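Local coordinates for angiotensin-converting enzyme (Anopheles gambiae, PDB 6S1Y), which acts as a zinc metallopeptidase that, like its relatives among the angiotensin-converting enzymes, probably trims dipeptides from the C-terminal ends of peptides, at residues A[119-124]-A[132-137]; A[151-156]-A[470-475]; A[158-163]-A[251-256]. All coordinates share one frame; numbering follows the deposited sequence.

Interaction 1: residues A[119-124]-A[132-137]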
loop_
_atom_site.group_PDB
_atom_site.type_symbol
_atom_site.label_atom_id
_atom_site.label_comp_id
_atom_site.label_asym_id
_atom_site.label_seq_id
_atom_site.Cartn_x
_atom_site.Cartn_y
_atom_site.Cartn_z
ATOM N N LYS A 119 -16.111 11.605 1.708
ATOM C CA LYS A 119 -17.065 12.653 1.384
ATOM C C LYS A 119 -16.559 14.068 1.659
ATOM O O LYS A 119 -17.286 15.029 1.413
ATOM C CB LYS A 119 -18.360 12.431 2.172
ATOM C CG LYS A 119 -19.254 11.294 1.663
ATOM C CD LYS A 119 -20.488 11.155 2.555
ATOM C CE LYS A 119 -21.619 10.417 1.863
ATOM N NZ LYS A 119 -22.935 10.652 2.550
ATOM N N ALA A 120 -15.341 14.235 2.152
ATOM C CA ALA A 120 -14.890 15.561 2.542
ATOM C C ALA A 120 -14.702 16.452 1.328
ATOM O O ALA A 120 -14.187 16.010 0.302
ATOM C CB ALA A 120 -13.575 15.467 3.307
ATOM N N LYS A 121 -15.100 17.721 1.455
ATOM C CA LYS A 121 -14.932 18.717 0.401
ATOM C C LYS A 121 -14.423 20.004 1.018
ATOM O O LYS A 121 -14.593 20.245 2.210
ATOM C CB LYS A 121 -16.252 18.988 -0.363
ATOM C CG LYS A 121 -16.868 17.720 -0.952
ATOM C CD LYS A 121 -17.230 17.875 -2.427
ATOM C CE LYS A 121 -17.454 16.511 -3.098
ATOM N NZ LYS A 121 -18.114 15.544 -2.151
ATOM N N PHE A 122 -13.830 20.861 0.186
ATOM C CA PHE A 122 -13.073 21.986 0.723
ATOM C C PHE A 122 -13.249 23.229 -0.125
ATOM O O PHE A 122 -13.426 23.147 -1.344
ATOM C CB PHE A 122 -11.587 21.619 0.813
ATOM C CG PHE A 122 -11.341 20.368 1.590
ATOM C CD1 PHE A 122 -11.237 20.410 2.974
ATOM C CD2 PHE A 122 -11.272 19.145 0.950
ATOM C CE1 PHE A 122 -11.029 19.249 3.703
ATOM C CE2 PHE A 122 -11.059 17.981 1.673
ATOM C CZ PHE A 122 -10.945 18.032 3.054
ATOM N N CYS A 123 -13.169 24.377 0.550
ATOM C CA CYS A 123 -13.147 25.675 -0.113
ATOM C C CYS A 123 -11.732 26.032 -0.577
ATOM O O CYS A 123 -10.737 25.765 0.105
ATOM C CB CYS A 123 -13.672 26.759 0.827
ATOM S SG CYS A 123 -15.424 26.556 1.265
ATOM N N ALA A 124 -11.647 26.642 -1.749
ATOM C CA ALA A 124 -10.346 26.966 -2.304
ATOM C C ALA A 124 -9.667 28.043 -1.464
ATOM O O ALA A 124 -10.318 28.916 -0.866
ATOM C CB ALA A 124 -10.478 27.426 -3.748
ATOM N N ASP A 132 -15.966 22.949 -3.987
ATOM C CA ASP A 132 -16.153 21.594 -4.487
ATOM C C ASP A 132 -14.831 20.830 -4.620
ATOM O O ASP A 132 -14.778 19.809 -5.313
ATOM C CB ASP A 132 -16.890 21.623 -5.834
ATOM C CG ASP A 132 -16.089 22.306 -6.938
ATOM O OD1 ASP A 132 -15.282 23.208 -6.625
ATOM O OD2 ASP A 132 -16.275 21.937 -8.125
ATOM N N LEU A 133 -13.766 21.298 -3.959
ATOM C CA LEU A 133 -12.478 20.616 -4.022
ATOM C C LEU A 133 -12.495 19.334 -3.201
ATOM O O LEU A 133 -13.012 19.303 -2.083
ATOM C CB LEU A 133 -11.365 21.529 -3.513
ATOM C CG LEU A 133 -10.904 22.683 -4.408
ATOM C CD1 LEU A 133 -11.991 23.701 -4.574
ATOM C CD2 LEU A 133 -9.657 23.335 -3.793
ATOM N N SER A 134 -11.914 18.276 -3.757
ATOM C CA SER A 134 -11.763 16.994 -3.077
ATOM C C SER A 134 -10.288 16.609 -3.004
ATOM O O SER A 134 -9.435 17.199 -3.680
ATOM C CB SER A 134 -12.518 15.864 -3.797
ATOM O OG SER A 134 -13.867 16.189 -4.027
ATOM N N LEU A 135 -10.004 15.579 -2.198
ATOM C CA LEU A 135 -8.697 14.934 -2.242
ATOM C C LEU A 135 -8.345 14.527 -3.666
ATOM O O LEU A 135 -7.257 14.822 -4.168
ATOM C CB LEU A 135 -8.696 13.697 -1.340
ATOM C CG LEU A 135 -7.413 12.872 -1.396
ATOM C CD1 LEU A 135 -6.234 13.755 -0.948
ATOM C CD2 LEU A 135 -7.507 11.607 -0.545
ATOM N N ASP A 136 -9.268 13.850 -4.335
ATOM C CA ASP A 136 -9.033 13.246 -5.639
ATOM C C ASP A 136 -9.928 13.976 -6.633
ATOM O O ASP A 136 -11.150 13.752 -6.633
ATOM C CB ASP A 136 -9.354 11.744 -5.603
ATOM C CG ASP A 136 -8.412 10.898 -6.508
ATOM O OD1 ASP A 136 -8.042 11.369 -7.631
ATOM O OD2 ASP A 136 -8.049 9.755 -6.107
ATOM N N PRO A 137 -9.397 14.854 -7.497
ATOM C CA PRO A 137 -7.981 15.120 -7.733
ATOM C C PRO A 137 -7.398 16.425 -7.194
ATOM O O PRO A 137 -6.171 16.573 -7.217
ATOM C CB PRO A 137 -7.919 15.144 -9.265
ATOM C CG PRO A 137 -9.252 15.847 -9.647
ATOM C CD PRO A 137 -10.250 15.442 -8.553
HETATM O O HOH W 1 -11.925 14.343 -0.298
#
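F122 and L133 are joined by two backbone hydrogen bonds, F122 N to L133 O at 2.9 Å and L133 N to F122 O at 3.2 Å. The shorter is also the more bent, with an N-H...O angle of 131°. L133 O takes a second, CA-H contact from K121, whose CA lies 3.2 Å from it, so this carbonyl sits between two consecutive residues of the facing chain. Ring atom CD2 of F122 also comes obliquely within 3.5 Å of L133 O. One water extends the polar link beyond S134, donating to A120 O and accepting from L135 N.

The pair is a single antiparallel beta bridge of the hydrogen-bonded type, at the neck of the short loop between helix 100-119 and helix 135-145. The C123-C131 disulfide and backbone bonds between A124 and K130 continue the closure into the loop, while S134 occupies the N-cap position of the second helix.

Apolar contacts cluster on one side of the bridge. CB of F122 meets CB of L133 at 4.3 Å. L133 sends its CD1 to A124 CB at 4.1 Å, and its CD2 lies against A124 CA at 4.0 Å. Helix 149-163 covers this side, with Q158 and A162 on F122 and Y155 on L133.

More exposed contacts involve K121 and S134: K121 CE passes 3.7 Å from S134 OG, in van der Waals contact. D132, at the outer end, turns its carboxylate to a salt bridge with K130.

Interaction 2: residues A[151-156]-A[470-475]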
loop_
_atom_site.group_PDB
_atom_site.type_symbol
_atom_site.label_atom_id
_atom_site.label_comp_id
_atom_site.label_asym_id
_atom_site.label_seq_id
_atom_site.Cartn_x
_atom_site.Cartn_y
_atom_site.Cartn_z
ATOM N N GLU A 151 -0.207 28.249 1.120
ATOM C CA GLU A 151 -1.319 27.534 0.504
ATOM C C GLU A 151 -1.291 26.063 0.910
ATOM O O GLU A 151 -2.313 25.496 1.328
ATOM C CB GLU A 151 -1.245 27.684 -1.016
ATOM C CG GLU A 151 -2.288 26.885 -1.788
ATOM C CD GLU A 151 -2.102 26.940 -3.313
ATOM O OE1 GLU A 151 -1.154 27.593 -3.798
ATOM O OE2 GLU A 151 -2.903 26.305 -4.025
ATOM N N LEU A 152 -0.120 25.436 0.819
ATOM C CA LEU A 152 0.018 24.056 1.268
ATOM C C LEU A 152 -0.394 23.905 2.729
ATOM O O LEU A 152 -1.093 22.955 3.089
ATOM C CB LEU A 152 1.460 23.603 1.060
ATOM C CG LEU A 152 1.849 23.535 -0.417
ATOM C CD1 LEU A 152 3.358 23.496 -0.522
ATOM C CD2 LEU A 152 1.246 22.326 -1.061
ATOM N N LYS A 153 0.006 24.846 3.581
ATOM C CA LYS A 153 -0.344 24.741 4.993
ATOM C C LYS A 153 -1.855 24.831 5.204
ATOM O O LYS A 153 -2.435 24.039 5.964
ATOM C CB LYS A 153 0.391 25.824 5.780
ATOM C CG LYS A 153 -0.135 26.024 7.166
ATOM C CD LYS A 153 0.876 26.746 8.030
ATOM C CE LYS A 153 1.047 28.182 7.626
ATOM N NZ LYS A 153 2.355 28.692 8.167
ATOM N N TYR A 154 -2.517 25.760 4.514
ATOM C CA TYR A 154 -3.974 25.861 4.595
ATOM C C TYR A 154 -4.635 24.532 4.247
ATOM O O TYR A 154 -5.467 24.021 5.003
ATOM C CB TYR A 154 -4.480 26.980 3.665
ATOM C CG TYR A 154 -5.977 26.934 3.363
ATOM C CD1 TYR A 154 -6.896 27.497 4.230
ATOM C CD2 TYR A 154 -6.457 26.327 2.205
ATOM C CE1 TYR A 154 -8.253 27.455 3.961
ATOM C CE2 TYR A 154 -7.807 26.284 1.926
ATOM C CZ TYR A 154 -8.705 26.858 2.810
ATOM O OH TYR A 154 -10.067 26.811 2.541
ATOM N N TYR A 155 -4.257 23.929 3.122
ATOM C CA TYR A 155 -4.933 22.697 2.741
ATOM C C TYR A 155 -4.580 21.558 3.679
ATOM O O TYR A 155 -5.405 20.680 3.936
ATOM C CB TYR A 155 -4.614 22.315 1.300
ATOM C CG TYR A 155 -5.312 23.193 0.269
ATOM C CD1 TYR A 155 -6.704 23.158 0.093
ATOM C CD2 TYR A 155 -4.574 24.055 -0.537
ATOM C CE1 TYR A 155 -7.328 23.963 -0.852
ATOM C CE2 TYR A 155 -5.189 24.862 -1.463
ATOM C CZ TYR A 155 -6.558 24.814 -1.630
ATOM O OH TYR A 155 -7.130 25.631 -2.577
ATOM N N TRP A 156 -3.338 21.514 4.160
ATOM C CA TRP A 156 -2.972 20.484 5.134
ATOM C C TRP A 156 -3.870 20.584 6.360
ATOM O O TRP A 156 -4.480 19.594 6.783
ATOM C CB TRP A 156 -1.499 20.622 5.507
ATOM C CG TRP A 156 -0.949 19.501 6.326
ATOM C CD1 TRP A 156 -0.113 18.510 5.900
ATOM C CD2 TRP A 156 -1.173 19.261 7.718
ATOM N NE1 TRP A 156 0.202 17.660 6.952
ATOM C CE2 TRP A 156 -0.437 18.102 8.073
ATOM C CE3 TRP A 156 -1.924 19.912 8.709
ATOM C CZ2 TRP A 156 -0.454 17.568 9.362
ATOM C CZ3 TRP A 156 -1.938 19.376 10.004
ATOM C CH2 TRP A 156 -1.201 18.224 10.314
ATOM N N GLU A 470 7.217 16.505 10.374
ATOM C CA GLU A 470 6.336 17.056 11.398
ATOM C C GLU A 470 5.235 17.880 10.744
ATOM O O GLU A 470 5.416 18.414 9.644
ATOM C CB GLU A 470 7.113 17.940 12.402
ATOM C CG GLU A 470 7.635 19.256 11.807
ATOM C CD GLU A 470 8.476 20.096 12.767
ATOM O OE1 GLU A 470 8.868 19.570 13.859
ATOM O OE2 GLU A 470 8.738 21.285 12.434
ATOM N N PRO A 471 4.108 18.058 11.431
ATOM C CA PRO A 471 3.056 18.942 10.948
ATOM C C PRO A 471 3.554 20.357 10.725
ATOM O O PRO A 471 4.510 20.811 11.370
ATOM C CB PRO A 471 2.019 18.909 12.085
ATOM C CG PRO A 471 2.267 17.636 12.817
ATOM C CD PRO A 471 3.740 17.398 12.700
ATOM N N PRO A 472 2.871 21.113 9.856
ATOM C CA PRO A 472 3.246 22.508 9.612
ATOM C C PRO A 472 2.778 23.481 10.684
ATOM O O PRO A 472 3.173 24.655 10.652
ATOM C CB PRO A 472 2.540 22.801 8.287
ATOM C CG PRO A 472 1.257 22.010 8.435
ATOM C CD PRO A 472 1.675 20.724 9.088
ATOM N N VAL A 473 1.901 23.056 11.590
ATOM C CA VAL A 473 1.382 23.889 12.667
ATOM C C VAL A 473 1.390 23.033 13.926
ATOM O O VAL A 473 1.469 21.803 13.866
ATOM C CB VAL A 473 -0.046 24.395 12.402
ATOM C CG1 VAL A 473 -0.099 25.302 11.170
ATOM C CG2 VAL A 473 -0.988 23.200 12.259
ATOM N N VAL A 474 1.243 23.691 15.071
ATOM C CA VAL A 474 1.159 22.972 16.331
ATOM C C VAL A 474 -0.151 22.204 16.394
ATOM O O VAL A 474 -1.216 22.757 16.107
ATOM C CB VAL A 474 1.291 23.956 17.503
ATOM C CG1 VAL A 474 1.047 23.258 18.829
ATOM C CG2 VAL A 474 2.671 24.609 17.479
ATOM N N ARG A 475 -0.073 20.922 16.750
ATOM C CA ARG A 475 -1.238 20.085 17.026
ATOM C C ARG A 475 -1.346 19.826 18.531
ATOM O O ARG A 475 -0.374 19.986 19.279
ATOM C CB ARG A 475 -1.165 18.743 16.268
ATOM C CG ARG A 475 -0.863 18.858 14.752
ATOM C CD ARG A 475 -1.932 19.608 13.973
ATOM N NE ARG A 475 -3.105 18.791 13.697
ATOM C CZ ARG A 475 -4.266 19.273 13.283
ATOM N NH1 ARG A 475 -4.415 20.586 13.137
ATOM N NH2 ARG A 475 -5.283 18.452 13.033
#
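W156 of helix 149-163 presents its indole to a proline pair, P471-P472, in the loop between the short strands 469-470 and 475-476. The result is a proline-aromatic CH-pi contact, by which a loop far along the sequence lies against the side of the helix; no hydrogen bond spans the two segments. CG of W156 is anti to the backbone N (chi1 -171°), which starts the indole out from the helix on the side of the prolines.

P471 comes first, touching the far corner of the six-membered ring obliquely: its CB is 3.7 Å from W156 CH2. W460 of helix 455-467 packs against both of these side chains.

P472 follows and carries most of the contact. Its CD stands over the centre of the six-membered ring, 3.5 Å from the centroid and only 13° off the normal, with CG lying beside it at 3.7 Å from W156 CD2. Y160, one helical turn on, stacks against the opposite face, so the indole is sandwiched between a proline and a tyrosine.

V473 moves the contact up the helix to K153. Its CG1 packs 3.6 Å from CD of K153, using the aliphatic part of the lysine. The chain then bends beyond CD, and NZ forms a salt bridge with E150.

R475 ends the segment, its NH2 held by a salt bridge to D481. The guanidinium does not cover the indole but meets its rim, with the two planes 89° apart: NE lies in the indole plane, 3.9 Å from CZ3 of W156, and that CZ3 in turn sits over one guanidinium face.

Interaction 3: residues A[158-163]-A[251-256]. With KSN ((2~{S})-2-[[(4~{S})-4-azanyl-5-oxidanyl-5-oxidanylidene-pentanoyl]amino]pentanedioic acid), chain H.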
loop_
_atom_site.group_PDB
_atom_site.type_symbol
_atom_site.label_atom_id
_atom_site.label_comp_id
_atom_site.label_asym_id
_atom_site.label_seq_id
_atom_site.Cartn_x
_atom_site.Cartn_y
_atom_site.Cartn_z
ATOM N N GLN A 158 -6.842 22.150 6.640
ATOM C CA GLN A 158 -8.200 21.795 6.241
ATOM C C GLN A 158 -8.392 20.286 6.210
ATOM O O GLN A 158 -9.354 19.754 6.779
ATOM C CB GLN A 158 -8.505 22.382 4.869
ATOM C CG GLN A 158 -8.647 23.891 4.875
ATOM C CD GLN A 158 -9.966 24.337 5.446
ATOM O OE1 GLN A 158 -11.026 23.758 5.144
ATOM N NE2 GLN A 158 -9.926 25.374 6.267
ATOM N N TRP A 159 -7.483 19.575 5.542
ATOM C CA TRP A 159 -7.660 18.140 5.364
ATOM C C TRP A 159 -7.711 17.419 6.705
ATOM O O TRP A 159 -8.633 16.634 6.967
ATOM C CB TRP A 159 -6.535 17.558 4.498
ATOM C CG TRP A 159 -6.639 16.058 4.433
ATOM C CD1 TRP A 159 -5.886 15.144 5.111
ATOM C CD2 TRP A 159 -7.598 15.299 3.677
ATOM N NE1 TRP A 159 -6.310 13.865 4.828
ATOM C CE2 TRP A 159 -7.351 13.935 3.940
ATOM C CE3 TRP A 159 -8.632 15.646 2.792
ATOM C CZ2 TRP A 159 -8.098 12.921 3.354
ATOM C CZ3 TRP A 159 -9.373 14.643 2.218
ATOM C CH2 TRP A 159 -9.112 13.293 2.509
ATOM N N TYR A 160 -6.709 17.652 7.558
ATOM C CA TYR A 160 -6.593 16.932 8.819
ATOM C C TYR A 160 -7.702 17.329 9.789
ATOM O O TYR A 160 -8.203 16.487 10.536
ATOM C CB TYR A 160 -5.204 17.188 9.436
ATOM C CG TYR A 160 -4.090 16.323 8.879
ATOM C CD1 TYR A 160 -3.477 16.623 7.637
ATOM C CD2 TYR A 160 -3.682 15.178 9.544
ATOM C CE1 TYR A 160 -2.480 15.792 7.093
ATOM C CE2 TYR A 160 -2.680 14.343 9.010
ATOM C CZ TYR A 160 -2.078 14.664 7.808
ATOM O OH TYR A 160 -1.092 13.847 7.340
ATOM N N ASN A 161 -8.101 18.604 9.805
ATOM C CA ASN A 161 -9.190 19.002 10.697
ATOM C C ASN A 161 -10.504 18.321 10.298
ATOM O O ASN A 161 -11.345 18.056 11.153
ATOM C CB ASN A 161 -9.352 20.533 10.722
ATOM C CG ASN A 161 -8.377 21.226 11.708
ATOM O OD1 ASN A 161 -7.240 20.758 11.927
ATOM N ND2 ASN A 161 -8.811 22.345 12.303
ATOM N N ALA A 162 -10.679 17.990 9.022
ATOM C CA ALA A 162 -11.924 17.417 8.539
ATOM C C ALA A 162 -11.962 15.891 8.591
ATOM O O ALA A 162 -13.054 15.320 8.757
ATOM C CB ALA A 162 -12.176 17.875 7.094
ATOM N N THR A 163 -10.823 15.207 8.456
ATOM C CA THR A 163 -10.836 13.756 8.361
ATOM C C THR A 163 -10.281 13.076 9.603
ATOM O O THR A 163 -10.319 11.842 9.674
ATOM C CB THR A 163 -10.058 13.265 7.116
ATOM O OG1 THR A 163 -8.674 13.663 7.174
ATOM C CG2 THR A 163 -10.693 13.814 5.858
ATOM N N ASN A 251 2.996 15.557 -0.764
ATOM C CA ASN A 251 2.112 14.444 -0.425
ATOM C C ASN A 251 1.540 14.717 0.966
ATOM O O ASN A 251 2.286 15.070 1.873
ATOM C CB ASN A 251 2.895 13.127 -0.460
ATOM C CG ASN A 251 2.078 11.955 0.003
ATOM O OD1 ASN A 251 1.886 11.751 1.208
ATOM N ND2 ASN A 251 1.587 11.156 -0.946
ATOM N N LEU A 252 0.217 14.563 1.126
ATOM C CA LEU A 252 -0.443 14.979 2.357
ATOM C C LEU A 252 0.074 14.234 3.588
ATOM O O LEU A 252 0.009 14.763 4.704
ATOM C CB LEU A 252 -1.953 14.757 2.252
ATOM C CG LEU A 252 -2.816 15.961 1.879
ATOM C CD1 LEU A 252 -4.246 15.527 1.674
ATOM C CD2 LEU A 252 -2.734 17.018 2.965
ATOM N N TRP A 253 0.555 13.007 3.423
ATOM C CA TRP A 253 1.068 12.210 4.517
ATOM C C TRP A 253 2.589 12.130 4.522
ATOM O O TRP A 253 3.163 11.505 5.414
ATOM C CB TRP A 253 0.446 10.817 4.434
ATOM C CG TRP A 253 -1.036 10.920 4.249
ATOM C CD1 TRP A 253 -1.968 11.021 5.229
ATOM C CD2 TRP A 253 -1.748 10.968 3.001
ATOM N NE1 TRP A 253 -3.227 11.114 4.682
ATOM C CE2 TRP A 253 -3.116 11.104 3.311
ATOM C CE3 TRP A 253 -1.362 10.890 1.654
ATOM C CZ2 TRP A 253 -4.097 11.145 2.333
ATOM C CZ3 TRP A 253 -2.345 10.957 0.672
ATOM C CH2 TRP A 253 -3.702 11.078 1.019
ATOM N N ALA A 254 3.251 12.751 3.545
ATOM C CA ALA A 254 4.706 12.666 3.374
ATOM C C ALA A 254 5.173 11.229 3.250
ATOM O O ALA A 254 6.300 10.900 3.649
ATOM C CB ALA A 254 5.439 13.358 4.525
ATOM N N GLN A 255 4.326 10.355 2.704
ATOM C CA GLN A 255 4.689 8.944 2.647
ATOM C C GLN A 255 5.625 8.635 1.488
ATOM O O GLN A 255 6.419 7.700 1.568
ATOM C CB GLN A 255 3.429 8.084 2.553
ATOM C CG GLN A 255 2.653 8.190 1.256
ATOM C CD GLN A 255 1.339 7.421 1.344
ATOM O OE1 GLN A 255 0.499 7.722 2.203
ATOM N NE2 GLN A 255 1.189 6.379 0.530
ATOM N N THR A 256 5.521 9.380 0.395
ATOM C CA THR A 256 6.443 9.297 -0.723
ATOM C C THR A 256 6.695 10.728 -1.172
ATOM O O THR A 256 5.782 11.563 -1.116
ATOM C CB THR A 256 5.888 8.465 -1.883
ATOM O OG1 THR A 256 4.600 8.964 -2.239
ATOM C CG2 THR A 256 5.726 7.003 -1.475
HETATM C C10 KSN H . -8.089 -1.672 -0.072
HETATM C C13 KSN H . -4.141 -1.079 -2.454
HETATM C C17 KSN H . -0.985 4.226 -0.288
HETATM C C02 KSN H . -0.410 3.140 -1.205
HETATM C C03 KSN H . -1.360 1.985 -1.552
HETATM C C04 KSN H . -2.850 2.243 -1.393
HETATM C C05 KSN H . -3.691 2.095 -2.687
HETATM C C07 KSN H . -5.008 0.044 -1.831
HETATM C C08 KSN H . -6.464 -0.353 -1.623
HETATM C C09 KSN H . -6.642 -1.445 -0.551
HETATM N N01 KSN H . 0.795 2.554 -0.607
HETATM N N06 KSN H . -4.744 1.080 -2.839
HETATM O O11 KSN H . -8.964 -0.773 -0.271
HETATM O O12 KSN H . -8.424 -2.747 0.536
HETATM O O14 KSN H . -4.122 -1.189 -3.711
HETATM O O15 KSN H . -3.440 -1.839 -1.759
HETATM O O16 KSN H . -3.531 2.878 -3.576
HETATM O O18 KSN H . -1.617 5.174 -0.827
HETATM O O19 KSN H . -0.862 4.239 0.966
#
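W159 turns one face of its indole to L252, whose CD1 stands 3.8 Å from the centroid of the five-membered ring and 13° off its normal. The two side chains cross at about a right angle. Over the opposite face lies T163 OG1, which donates to W159 O, an acceptor also bonded by T163 N. W253 is turned nearly perpendicular to W159, the planes of their five-membered rings 88° apart, and the NE1 atoms approach to 4.1 Å. Both NE1 groups donate to A484 O, so one carbonyl bridges the two tryptophans. L252 O lies at the edge of the Y160 ring, near its plane and 3.0 Å from OH, whose proton has another acceptor within reach.

N251 shapes the facing loop as an Asx turn superposed on a type I beta turn from N251 to A254. Its OD1 accepts from W253 N and Q255 N on opposite faces of the amide plane. Q255 NE2 donates to O19, a carboxylate oxygen of KSN, at 3.0 Å, nearly straight at 162°, while its OE1 accepts from K485 NZ. K485 also bonds KSN, a glutamine-lysine pair consistent with the carboxylate-binding S2' subsite of angiotensin-converting enzymes.

How the interactions relate
From the N terminus, interaction 1 comes first, closing a loop of seven residues (125-131) within the connection between helix 100-119 and helix 135-145. Helix 149-163 then supplies one segment to each of the other contacts. Interaction 2 joins its earlier part to residues 470-475 and closes a loop of 313 residues; interaction 3 joins its C-terminal part to 251-256 and is nested inside that loop. Interaction 1 stands in series with both but touches them: C123 O probably bonds to Y154 OH, and F122 packs on W159. R475 and N161 similarly connect interactions 2 and 3. One helix thus links the disulfide-closed loop, the late proline loop and a loop bordering the ligand pocket.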